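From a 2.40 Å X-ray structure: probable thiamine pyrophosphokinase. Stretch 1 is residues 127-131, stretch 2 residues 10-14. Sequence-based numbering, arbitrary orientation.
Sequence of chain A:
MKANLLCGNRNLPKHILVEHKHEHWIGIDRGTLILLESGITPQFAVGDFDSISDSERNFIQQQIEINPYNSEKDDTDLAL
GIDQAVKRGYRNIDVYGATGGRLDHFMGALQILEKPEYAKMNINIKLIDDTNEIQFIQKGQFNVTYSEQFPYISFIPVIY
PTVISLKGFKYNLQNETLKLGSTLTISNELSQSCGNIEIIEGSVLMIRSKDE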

# COMPACT_ATOMS: atom_id res chain seq x y z
N LEU A 127 -11.19 -1.97 22.77
CA LEU A 127 -12.33 -1.07 22.55
C LEU A 127 -11.71 0.29 22.80
O LEU A 127 -10.97 0.46 23.78
CB LEU A 127 -13.46 -1.32 23.56
CG LEU A 127 -14.01 -2.76 23.63
CD1 LEU A 127 -15.04 -2.89 24.77
CD2 LEU A 127 -14.63 -3.13 22.29
N ILE A 128 -11.98 1.26 21.94
CA ILE A 128 -11.38 2.58 22.10
C ILE A 128 -12.32 3.74 21.83
O ILE A 128 -13.08 3.70 20.88
CB ILE A 128 -10.18 2.76 21.13
CG1 ILE A 128 -9.22 1.56 21.22
CG2 ILE A 128 -9.46 4.08 21.43
CD1 ILE A 128 -8.06 1.64 20.21
N ASP A 129 -12.27 4.77 22.68
CA ASP A 129 -13.03 5.99 22.43
C ASP A 129 -12.13 7.16 22.79
O ASP A 129 -10.96 6.96 23.15
CB ASP A 129 -14.40 6.03 23.15
CG ASP A 129 -14.31 6.07 24.67
OD1 ASP A 129 -13.21 6.21 25.26
OD2 ASP A 129 -15.39 5.97 25.29
N ASP A 130 -12.64 8.39 22.69
CA ASP A 130 -11.83 9.57 22.97
C ASP A 130 -11.22 9.67 24.37
O ASP A 130 -10.30 10.47 24.57
CB ASP A 130 -12.65 10.85 22.70
CG ASP A 130 -13.97 10.86 23.44
OD1 ASP A 130 -14.16 10.02 24.34
OD2 ASP A 130 -14.81 11.73 23.14
N THR A 131 -11.68 8.86 25.31
CA THR A 131 -11.16 8.91 26.69
C THR A 131 -10.68 7.57 27.29
O THR A 131 -10.06 7.56 28.35
CB THR A 131 -12.25 9.49 27.66
OG1 THR A 131 -12.70 10.76 27.17
CG2 THR A 131 -11.69 9.67 29.07
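Stretch 2 10-14: RNLPK

What shape do the two backbones have where they meet? Stretch 1 leaves a strand at Ile128 and passes into a loop: Asp129 is still extended, at phi/psi -139/-178°, and Asp130 then turns at -58/-15°. Stretch 2 has no regular helix or strand. Asn11 takes up a left-handed conformation at 55/25°, after which Leu12, Pro13 and Lys14 run on with phi between -58° and -68° and psi near 140°, values typical of polyproline-like chain. The closest CA pairs are Asp129 CA to Leu12 CA at 5.1 Å and Asp130 CA to Pro13 CA at 4.0 Å. The pairing rises together in sequence, yet from Asn11 to Pro13 the chain runs across the path from Ile128 to Asp130 rather than alongside it, and the contact centres on the loop just after the strand.

What ties the two backbones together? A single direct hydrogen bond does so, from Asp130 N to Asn11 O, 2.7 Å long with an angle of 157° at the hydrogen. The same carbonyl is close to the preceding residue, with Asp129 CB 3.2 Å from Asn11 O. Asp130 OD1 also lies 3.4 Å from Asn11 O, but both atoms are acceptors and no bond links them.

How does Pro13 sit against stretch 1? Its ring packs mainly on the backbone at the junction of the two aspartates: Pro13 CG is 3.6 Å from Asp129 C and 3.7 Å from Asp130 N. The same ring carbon reaches Ile128 CG2 at 4.4 Å, a modest apolar contact at the end of the strand. Leu12, by contrast, points its CA-to-CB bond away from stretch 1, and its carbonyl is what comes near, with Leu12 O 3.9 Å from Asp130 CB.

What do the polar side chains add? Asn11 directs its CA-to-CB bond toward stretch 1, bringing Asn11 CB to 3.9 Å from Asp129 CB and 3.8 Å from Asp130 OD1. Water then extends the contact through the carboxylate of Asp130. One water donates from its O to Asn11 OD1 at 2.6 Å and to Asp130 OD2 at 2.8 Å, and a second donates from its O to Leu12 O at 2.8 Å and to Asp130 OD2 at 2.5 Å, so this one carboxylate oxygen serves both bridges.

What bonds do the aspartates make within their own loop? Asp129, with chi1 in the p rotamer, accepts a hydrogen bond at OD1 from Thr131 N at 3.1 Å. Thr131 OG1 donates to Asp130 OD1 at 3.3 Å. Thr131 itself does not touch stretch 2.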

# COMPACT_ATOMS: atom_id res chain seq x y z
N ARG A 10 -20.33 7.97 18.12
CA ARG A 10 -20.29 8.47 19.50
C ARG A 10 -18.92 8.31 20.17
O ARG A 10 -18.31 7.25 20.11
CB ARG A 10 -21.32 7.74 20.37
CG ARG A 10 -22.76 8.14 20.15
CD ARG A 10 -23.68 7.25 20.97
NE ARG A 10 -25.08 7.50 20.66
CZ ARG A 10 -25.75 8.59 21.05
NH1 ARG A 10 -25.14 9.52 21.78
NH2 ARG A 10 -27.01 8.76 20.68
N ASN A 11 -18.47 9.39 20.80
CA ASN A 11 -17.21 9.44 21.54
C ASN A 11 -15.97 9.03 20.73
O ASN A 11 -14.96 8.61 21.30
CB ASN A 11 -17.31 8.56 22.79
CG ASN A 11 -18.51 8.91 23.64
OD1 ASN A 11 -18.81 10.08 23.87
ND2 ASN A 11 -19.20 7.89 24.14
N LEU A 12 -16.04 9.17 19.42
CA LEU A 12 -14.90 8.81 18.58
C LEU A 12 -13.74 9.75 18.80
O LEU A 12 -13.93 10.95 18.98
CB LEU A 12 -15.28 8.87 17.10
CG LEU A 12 -16.37 7.90 16.67
CD1 LEU A 12 -16.43 7.89 15.15
CD2 LEU A 12 -16.06 6.50 17.20
N PRO A 13 -12.50 9.21 18.82
CA PRO A 13 -11.35 10.10 19.02
C PRO A 13 -11.40 11.07 17.85
O PRO A 13 -11.64 10.67 16.70
CB PRO A 13 -10.17 9.14 18.96
CG PRO A 13 -10.75 7.86 19.55
CD PRO A 13 -12.10 7.79 18.88
N LYS A 14 -11.19 12.36 18.12
CA LYS A 14 -11.25 13.35 17.04
C LYS A 14 -10.24 13.06 15.92
O LYS A 14 -9.09 12.67 16.18
CB LYS A 14 -11.03 14.76 17.61
CG LYS A 14 -9.70 14.97 18.31
CD LYS A 14 -9.58 16.41 18.79
CE LYS A 14 -8.24 16.67 19.46
NZ LYS A 14 -8.16 18.08 19.96
O HOH W 1 -17.35 12.17 24.15
O HOH W 2 -15.36 12.53 20.79